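Local coordinates for protein Exo-beta-1,3-glucanase (Streptomyces sp. SirexAA-E, PDB 4PEY) that hydrolyses laminarin and laminarioligosaccharides as an exo-beta-1,3-glucanase of glycoside hydrolase family 55, yielding glucose and laminaribiose, at residues E221-Y226 and N304-G309; Q262-K267 and L283-T288. The protein carries 1 engineered substitution. All coordinates share one frame; numbering follows the deposited sequence. Where two conformers were deposited one is given.

Contact 1. Residues E221-Y226 and N304-G309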
ATOM      1  N   GLU A 221      12.804   4.088  -4.924  1.00 13.05           N
ATOM      2  CA  GLU A 221      11.998   3.056  -5.558  1.00 12.47           C
ATOM      3  C   GLU A 221      12.198   1.696  -4.889  1.00 12.05           C
ATOM      4  O   GLU A 221      13.282   1.365  -4.375  1.00 13.32           O
ATOM      5  CB  GLU A 221      12.285   2.973  -7.059  1.00 12.08           C
ATOM      6  CG  GLU A 221      12.051   4.286  -7.810  1.00 12.39           C
ATOM      7  CD  GLU A 221      10.676   4.920  -7.544  1.00 13.01           C
ATOM      8  OE1 GLU A 221       9.690   4.196  -7.281  1.00 13.90           O
ATOM      9  OE2 GLU A 221      10.587   6.168  -7.610  1.00 12.70           O
ATOM     10  N   LYS A 222      11.118   0.925  -4.872  1.00 11.05           N
ATOM     11  CA  LYS A 222      11.109  -0.388  -4.235  1.00 11.29           C
ATOM     12  C   LYS A 222      12.105  -1.348  -4.884  1.00 12.41           C
ATOM     13  O   LYS A 222      12.187  -1.421  -6.111  1.00 12.55           O
ATOM     14  CB  LYS A 222       9.699  -0.976  -4.301  1.00 12.84           C
ATOM     15  CG  LYS A 222       9.531  -2.246  -3.502  1.00 13.61           C
ATOM     16  CD  LYS A 222       8.156  -2.862  -3.732  1.00 13.93           C
ATOM     17  CE  LYS A 222       8.061  -3.484  -5.114  1.00 15.88           C
ATOM     18  NZ  LYS A 222       8.940  -4.695  -5.321  1.00 17.64           N
ATOM     19  N   PRO A 223      12.881  -2.083  -4.065  1.00 11.82           N
ATOM     20  CA  PRO A 223      13.767  -3.098  -4.644  1.00 12.28           C
ATOM     21  C   PRO A 223      12.979  -4.173  -5.393  1.00 11.94           C
ATOM     22  O   PRO A 223      11.821  -4.448  -5.047  1.00 12.19           O
ATOM     23  CB  PRO A 223      14.476  -3.691  -3.418  1.00 13.20           C
ATOM     24  CG  PRO A 223      14.439  -2.578  -2.393  1.00 13.93           C
ATOM     25  CD  PRO A 223      13.098  -1.919  -2.614  1.00 12.93           C
ATOM     26  N   PHE A 224      13.591  -4.768  -6.407  1.00 12.40           N
ATOM     27  CA  PHE A 224      12.913  -5.813  -7.171  1.00 13.16           C
ATOM     28  C   PHE A 224      13.904  -6.854  -7.687  1.00 13.12           C
ATOM     29  O   PHE A 224      15.086  -6.562  -7.939  1.00 14.41           O
ATOM     30  CB  PHE A 224      12.116  -5.210  -8.341  1.00 13.59           C
ATOM     31  CG  PHE A 224      12.960  -4.412  -9.299  1.00 13.30           C
ATOM     32  CD1 PHE A 224      13.500  -5.008 -10.433  1.00 14.57           C
ATOM     33  CD2 PHE A 224      13.226  -3.070  -9.060  1.00 13.78           C
ATOM     34  CE1 PHE A 224      14.289  -4.279 -11.319  1.00 13.99           C
ATOM     35  CE2 PHE A 224      14.024  -2.334  -9.937  1.00 13.63           C
ATOM     36  CZ  PHE A 224      14.554  -2.941 -11.067  1.00 13.93           C
ATOM     37  N   LEU A 225      13.404  -8.078  -7.815  1.00 14.08           N
ATOM     38  CA  LEU A 225      14.155  -9.186  -8.374  1.00 14.84           C
ATOM     39  C   LEU A 225      14.336  -9.015  -9.879  1.00 14.02           C
ATOM     40  O   LEU A 225      13.398  -8.638 -10.583  1.00 15.55           O
ATOM     41  CB  LEU A 225      13.429 -10.504  -8.083  1.00 14.83           C
ATOM     42  CG  LEU A 225      14.145 -11.803  -8.449  1.00 15.83           C
ATOM     43  CD1 LEU A 225      15.347 -12.030  -7.515  1.00 16.61           C
ATOM     44  CD2 LEU A 225      13.170 -12.988  -8.392  1.00 16.43           C
ATOM     45  N   TYR A 226      15.532  -9.292 -10.386  1.00 13.99           N
ATOM     46  CA  TYR A 226      15.716  -9.294 -11.832  1.00 14.33           C
ATOM     47  C   TYR A 226      16.826 -10.247 -12.224  1.00 17.08           C
ATOM     48  O   TYR A 226      17.499 -10.826 -11.363  1.00 16.68           O
ATOM     49  CB  TYR A 226      16.000  -7.876 -12.358  1.00 15.88           C
ATOM     50  CG  TYR A 226      17.429  -7.392 -12.187  1.00 15.93           C
ATOM     51  CD1 TYR A 226      17.919  -7.009 -10.939  1.00 17.01           C
ATOM     52  CD2 TYR A 226      18.278  -7.285 -13.283  1.00 18.39           C
ATOM     53  CE1 TYR A 226      19.219  -6.552 -10.792  1.00 18.04           C
ATOM     54  CE2 TYR A 226      19.576  -6.829 -13.145  1.00 19.42           C
ATOM     55  CZ  TYR A 226      20.044  -6.465 -11.897  1.00 19.68           C
ATOM     56  OH  TYR A 226      21.338  -6.012 -11.754  1.00 22.35           O
ATOM     57  N   ASN A 304      20.830  -1.515   6.195  1.00 12.15           N
ATOM     58  CA  ASN A 304      20.723  -1.794   4.763  1.00 13.46           C
ATOM     59  C   ASN A 304      20.135  -3.155   4.403  1.00 12.84           C
ATOM     60  O   ASN A 304      20.192  -3.572   3.243  1.00 14.04           O
ATOM     61  CB  ASN A 304      22.092  -1.625   4.093  1.00 15.06           C
ATOM     62  CG  ASN A 304      22.428  -0.177   3.870  1.00 21.97           C
ATOM     63  OD1 ASN A 304      21.581   0.594   3.408  1.00 22.58           O
ATOM     64  ND2 ASN A 304      23.646   0.221   4.234  1.00 26.56           N
ATOM     65  N   THR A 305      19.545  -3.833   5.377  1.00 12.78           N
ATOM     66  CA  THR A 305      18.929  -5.127   5.104  1.00 12.54           C
ATOM     67  C   THR A 305      17.693  -4.961   4.232  1.00 11.12           C
ATOM     68  O   THR A 305      16.806  -4.163   4.554  1.00 13.29           O
ATOM     69  CB  THR A 305      18.513  -5.859   6.398  1.00 13.54           C
ATOM     70  OG1 THR A 305      19.645  -6.020   7.258  1.00 14.43           O
ATOM     71  CG2 THR A 305      17.946  -7.232   6.082  1.00 14.74           C
ATOM     72  N   VAL A 306      17.648  -5.716   3.137  1.00 11.80           N
ATOM     73  CA  VAL A 306      16.464  -5.805   2.293  1.00 11.40           C
ATOM     74  C   VAL A 306      15.614  -6.995   2.734  1.00 12.82           C
ATOM     75  O   VAL A 306      16.127  -8.104   2.886  1.00 14.30           O
ATOM     76  CB  VAL A 306      16.840  -5.967   0.799  1.00 11.39           C
ATOM     77  CG1 VAL A 306      15.592  -6.146  -0.069  1.00 13.79           C
ATOM     78  CG2 VAL A 306      17.647  -4.770   0.317  1.00 14.32           C
ATOM     79  N   ALA A 307      14.320  -6.763   2.942  1.00 12.80           N
ATOM     80  CA  ALA A 307      13.388  -7.837   3.234  1.00 12.84           C
ATOM     81  C   ALA A 307      12.286  -7.736   2.195  1.00 12.27           C
ATOM     82  O   ALA A 307      11.382  -6.903   2.310  1.00 13.06           O
ATOM     83  CB  ALA A 307      12.832  -7.724   4.647  1.00 14.45           C
ATOM     84  N   LEU A 308      12.395  -8.575   1.167  1.00 12.67           N
ATOM     85  CA  LEU A 308      11.580  -8.460  -0.038  1.00 11.75           C
ATOM     86  C   LEU A 308      10.659  -9.652  -0.189  1.00 12.98           C
ATOM     87  O   LEU A 308      11.128 -10.790  -0.195  1.00 14.57           O
ATOM     88  CB  LEU A 308      12.488  -8.345  -1.272  1.00 13.21           C
ATOM     89  CG  LEU A 308      11.836  -8.289  -2.662  1.00 13.78           C
ATOM     90  CD1 LEU A 308      10.905  -7.080  -2.794  1.00 15.42           C
ATOM     91  CD2 LEU A 308      12.916  -8.288  -3.758  1.00 15.03           C
ATOM     92  N   GLY A 309       9.356  -9.399  -0.315  1.00 13.10           N
ATOM     93  CA  GLY A 309       8.397 -10.469  -0.510  1.00 13.10           C
ATOM     94  C   GLY A 309       7.950 -10.615  -1.956  1.00 12.83           C
ATOM     95  O   GLY A 309       7.848  -9.630  -2.692  1.00 14.71           O
TER
HETATM   96  O   HOH W   1       7.739  -6.366  -3.569  1.00 20.61           O
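Leu308 sends its two methyls against the backbone of Pro223 to Leu225, and most of the contact rests on that one side chain. CD1 of Leu308 lies 3.6 Å from the carbonyl oxygen Pro223 O, while CD2 of Leu308 sits 4.1 Å from Leu225 N and 4.2 Å from Phe224 CA. Leu308 points toward the other segment; its CG stands anti to the backbone N (chi1 177°), and chi2 near 60° sets the two methyls. A second, looser apolar touch joins Pro223 CB to Val306 CG1 at 4.3 Å. Pro223 thus meets Val306 as well as Leu308, two residues that both point toward its segment, on either side of Ala307 in the sequence. No direct hydrogen bond crosses between the segments.

The polar element is Lys222, whose chain crosses that of Leu308 at about a right angle. Bends at chi3 and chi4 fold its end back, and NZ of Lys222 donates to Pro223 O at 2.9 Å, 20° from the carbonyl plane. The same oxygen thus meets an ammonium and a methyl. Lys222 NZ also binds a water at 2.7 Å, which reaches Gly309 O only weakly, and its charge is met by a salt bridge to Glu113.

This is an example of a connecting segment packed on a parallel beta-helix, the architecture of family 55. Ala335 of strand 333-335, next to strand 306-309, touches both Lys222 and Leu308, and Gln369 of strand 367-375 meets Lys222 and Pro223. Beyond the contact, Phe224 is hydrogen-bonded through its backbone to Phe235 of strand 231-243, which runs antiparallel to strand 224-228.

Contact 2. Residues Q262-K267 and L283-T288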
ATOM      1  N   GLN A 262      23.286 -13.574  -1.647  1.00 17.36           N
ATOM      2  CA  GLN A 262      23.385 -12.756  -0.440  0.55 18.22           C
ATOM      3  C   GLN A 262      22.026 -12.641   0.252  1.00 17.31           C
ATOM      4  O   GLN A 262      21.871 -11.889   1.218  1.00 16.52           O
ATOM      5  CB  GLN A 262      23.952 -11.374  -0.772  0.55 20.92           C
ATOM      6  CG  GLN A 262      25.426 -11.422  -1.177  0.55 24.07           C
ATOM      7  CD  GLN A 262      25.978 -10.073  -1.597  0.55 27.35           C
ATOM      8  OE1 GLN A 262      25.390  -9.029  -1.316  0.55 29.58           O
ATOM      9  NE2 GLN A 262      27.117 -10.092  -2.279  0.55 28.98           N
ATOM     10  N   PHE A 263      21.054 -13.410  -0.239  1.00 17.38           N
ATOM     11  CA  PHE A 263      19.717 -13.480   0.351  1.00 16.30           C
ATOM     12  C   PHE A 263      19.452 -14.849   0.955  1.00 16.90           C
ATOM     13  O   PHE A 263      19.763 -15.866   0.335  1.00 18.52           O
ATOM     14  CB  PHE A 263      18.631 -13.198  -0.699  1.00 16.64           C
ATOM     15  CG  PHE A 263      18.458 -11.750  -1.026  1.00 13.94           C
ATOM     16  CD1 PHE A 263      19.381 -11.087  -1.820  1.00 15.99           C
ATOM     17  CD2 PHE A 263      17.351 -11.053  -0.556  1.00 14.82           C
ATOM     18  CE1 PHE A 263      19.215  -9.746  -2.127  1.00 16.07           C
ATOM     19  CE2 PHE A 263      17.177  -9.713  -0.850  1.00 14.56           C
ATOM     20  CZ  PHE A 263      18.109  -9.055  -1.636  1.00 16.25           C
ATOM     21  N   TYR A 264      18.873 -14.879   2.154  1.00 14.78           N
ATOM     22  CA  TYR A 264      18.248 -16.099   2.646  1.00 15.24           C
ATOM     23  C   TYR A 264      16.897 -16.226   1.955  1.00 15.01           C
ATOM     24  O   TYR A 264      16.049 -15.341   2.079  1.00 15.30           O
ATOM     25  CB  TYR A 264      18.080 -16.077   4.170  1.00 16.09           C
ATOM     26  CG  TYR A 264      17.332 -17.273   4.723  1.00 18.58           C
ATOM     27  CD1 TYR A 264      17.683 -18.565   4.364  1.00 23.06           C
ATOM     28  CD2 TYR A 264      16.282 -17.109   5.617  1.00 18.91           C
ATOM     29  CE1 TYR A 264      16.999 -19.663   4.879  1.00 23.39           C
ATOM     30  CE2 TYR A 264      15.594 -18.195   6.128  1.00 20.66           C
ATOM     31  CZ  TYR A 264      15.955 -19.469   5.758  1.00 22.29           C
ATOM     32  OH  TYR A 264      15.274 -20.553   6.273  1.00 24.73           O
ATOM     33  N   VAL A 265      16.721 -17.302   1.197  1.00 15.31           N
ATOM     34  CA  VAL A 265      15.486 -17.533   0.464  1.00 16.02           C
ATOM     35  C   VAL A 265      14.526 -18.264   1.383  1.00 15.10           C
ATOM     36  O   VAL A 265      14.668 -19.464   1.624  1.00 18.92           O
ATOM     37  CB  VAL A 265      15.745 -18.329  -0.831  1.00 17.54           C
ATOM     38  CG1 VAL A 265      14.447 -18.616  -1.573  1.00 18.20           C
ATOM     39  CG2 VAL A 265      16.713 -17.560  -1.727  1.00 18.88           C
ATOM     40  N   VAL A 266      13.572 -17.512   1.932  1.00 15.20           N
ATOM     41  CA  VAL A 266      12.644 -18.039   2.926  1.00 16.33           C
ATOM     42  C   VAL A 266      11.547 -18.844   2.240  1.00 16.08           C
ATOM     43  O   VAL A 266      10.910 -18.369   1.298  1.00 16.61           O
ATOM     44  CB  VAL A 266      12.001 -16.913   3.766  1.00 18.99           C
ATOM     45  CG1 VAL A 266      11.211 -17.506   4.934  1.00 21.32           C
ATOM     46  CG2 VAL A 266      13.059 -15.937   4.266  1.00 19.32           C
ATOM     47  N   LYS A 267      11.345 -20.066   2.716  1.00 16.75           N
ATOM     48  CA  LYS A 267      10.323 -20.950   2.183  1.00 19.64           C
ATOM     49  C   LYS A 267       9.510 -21.537   3.335  1.00 22.09           C
ATOM     50  O   LYS A 267       9.972 -21.537   4.476  1.00 21.06           O
ATOM     51  CB  LYS A 267      10.972 -22.043   1.320  1.00 22.73           C
ATOM     52  CG  LYS A 267      11.365 -21.524  -0.061  1.00 25.62           C
ATOM     53  CD  LYS A 267      12.073 -22.554  -0.920  1.00 30.94           C
ATOM     54  CE  LYS A 267      13.534 -22.647  -0.570  1.00 32.89           C
ATOM     55  NZ  LYS A 267      14.274 -23.393  -1.626  1.00 34.99           N
ATOM     56  N   LEU A 283      22.903 -11.908   5.866  1.00 16.62           N
ATOM     57  CA  LEU A 283      22.049 -12.149   4.700  1.00 15.23           C
ATOM     58  C   LEU A 283      20.839 -11.227   4.669  1.00 14.46           C
ATOM     59  O   LEU A 283      20.311 -10.832   5.713  1.00 15.61           O
ATOM     60  CB  LEU A 283      21.574 -13.602   4.670  1.00 16.03           C
ATOM     61  CG  LEU A 283      22.680 -14.649   4.516  1.00 17.71           C
ATOM     62  CD1 LEU A 283      22.095 -16.041   4.655  1.00 18.33           C
ATOM     63  CD2 LEU A 283      23.412 -14.499   3.184  1.00 19.90           C
ATOM     64  N   HIS A 284      20.409 -10.890   3.460  1.00 13.57           N
ATOM     65  CA  HIS A 284      19.124 -10.244   3.257  1.00 14.61           C
ATOM     66  C   HIS A 284      18.035 -11.311   3.261  1.00 13.83           C
ATOM     67  O   HIS A 284      18.331 -12.500   3.398  1.00 14.63           O
ATOM     68  CB  HIS A 284      19.135  -9.456   1.950  1.00 14.79           C
ATOM     69  CG  HIS A 284      20.231  -8.437   1.880  1.00 13.71           C
ATOM     70  ND1 HIS A 284      20.073  -7.146   2.339  1.00 14.59           N
ATOM     71  CD2 HIS A 284      21.507  -8.527   1.436  1.00 15.84           C
ATOM     72  CE1 HIS A 284      21.199  -6.479   2.162  1.00 15.17           C
ATOM     73  NE2 HIS A 284      22.088  -7.294   1.621  1.00 16.08           N
ATOM     74  N   LEU A 285      16.778 -10.887   3.136  1.00 13.68           N
ATOM     75  CA  LEU A 285      15.645 -11.813   3.185  1.00 14.05           C
ATOM     76  C   LEU A 285      14.813 -11.733   1.916  1.00 13.17           C
ATOM     77  O   LEU A 285      14.388 -10.650   1.523  1.00 13.10           O
ATOM     78  CB  LEU A 285      14.752 -11.516   4.396  1.00 13.15           C
ATOM     79  CG  LEU A 285      15.416 -11.680   5.770  1.00 13.15           C
ATOM     80  CD1 LEU A 285      14.472 -11.226   6.874  1.00 15.15           C
ATOM     81  CD2 LEU A 285      15.856 -13.123   6.007  1.00 15.16           C
ATOM     82  N   LEU A 286      14.586 -12.879   1.281  1.00 13.30           N
ATOM     83  CA  LEU A 286      13.659 -12.988   0.158  1.00 13.19           C
ATOM     84  C   LEU A 286      12.550 -13.953   0.534  1.00 13.51           C
ATOM     85  O   LEU A 286      12.791 -15.162   0.614  1.00 14.71           O
ATOM     86  CB  LEU A 286      14.374 -13.472  -1.111  1.00 14.85           C
ATOM     87  CG  LEU A 286      13.507 -13.514  -2.374  1.00 14.53           C
ATOM     88  CD1 LEU A 286      13.160 -12.101  -2.827  1.00 15.99           C
ATOM     89  CD2 LEU A 286      14.204 -14.290  -3.488  1.00 17.56           C
ATOM     90  N   PHE A 287      11.347 -13.429   0.784  1.00 13.34           N
ATOM     91  CA  PHE A 287      10.222 -14.277   1.155  1.00 12.38           C
ATOM     92  C   PHE A 287       9.521 -14.788  -0.097  1.00 12.33           C
ATOM     93  O   PHE A 287       8.863 -14.030  -0.815  1.00 14.72           O
ATOM     94  CB  PHE A 287       9.218 -13.529   2.053  1.00 13.62           C
ATOM     95  CG  PHE A 287       9.744 -13.205   3.424  1.00 12.97           C
ATOM     96  CD1 PHE A 287      10.531 -12.083   3.630  1.00 14.70           C
ATOM     97  CD2 PHE A 287       9.442 -14.018   4.511  1.00 15.28           C
ATOM     98  CE1 PHE A 287      11.011 -11.778   4.897  1.00 16.42           C
ATOM     99  CE2 PHE A 287       9.925 -13.719   5.771  1.00 14.78           C
ATOM    100  CZ  PHE A 287      10.705 -12.599   5.965  1.00 16.04           C
ATOM    101  N   THR A 288       9.654 -16.080  -0.363  1.00 13.51           N
ATOM    102  CA  THR A 288       8.952 -16.683  -1.489  1.00 13.65           C
ATOM    103  C   THR A 288       7.457 -16.745  -1.139  1.00 13.42           C
ATOM    104  O   THR A 288       7.093 -16.653   0.039  1.00 13.51           O
ATOM    105  CB  THR A 288       9.519 -18.083  -1.813  1.00 15.36           C
ATOM    106  OG1 THR A 288       9.306 -18.973  -0.710  1.00 15.60           O
ATOM    107  CG2 THR A 288      11.010 -17.992  -2.100  1.00 16.50           C
TER
HETATM  108  O   HOH W   2      24.872  -7.660   1.118  1.00 34.74           O
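Phe263 lays one ring face over CB of His284, 3.5 Å from the ring centroid and 17° off its normal, a close CH-pi contact. At the edge of the same ring, in its plane, come Leu285 C and Leu286 N. Replacing Phe263 by an alanine would probably open a gap beside His284 CB and leave Leu286 CB without its aromatic neighbour.

The strands are an in-register parallel pair. Backbone N-H groups of His284, Tyr264, Leu286 and Val266 bond across in turn, Leu286 N to Tyr264 O being nearly straight at 177°. At the far end Val266 O is gripped twice, by Thr288 N at 3.1 Å and by Thr288 OG1 at 2.6 Å, the hydroxyl on a lone pair and set between backbone N and carbonyl carbon by chi1 (63°). On the face shared by Val266 and Phe287, Val266 CG2 sits 4.2 Å from the centroid of the Phe287 ring. Helix 272-280, which connects the two strands in sequence, packs on Tyr264 and Leu285.

The Gln262 end is looser. A water lies 2.9 Å from His284 NE2; its 2.8 Å link to Gln262 OE1, from one of two conformers, is doubtful. His284 ND1 pairs with Val306 N in the next strand. The chemistry implies a split: backbone bonds and apolar faces fix the pairing, whereas His284 joins the protein interior through one nitrogen and water through the other.

How the contacts relate
Strand 306-309 is the common member: it supplies one half of contact 1 and lies beside strand 284-287 of contact 2, so the two contacts, with centres 10 Å apart, meet through parallel pairing. Val306 O lies 2.9 Å from Leu285 N and Leu308 O 2.8 Å from Phe287 N, both probable hydrogen bonds. Along the chain, contact 2 is nested within the loop that contact 1 closes. Contact 1 sets segment 221-226 against strand 306-309, whose neighbour 284-287 pairs in turn with 263-266 in contact 2. Both lie away from the glucan-binding residues and from Ala458, the engineered position of the inferred proton donor, and concern the framework.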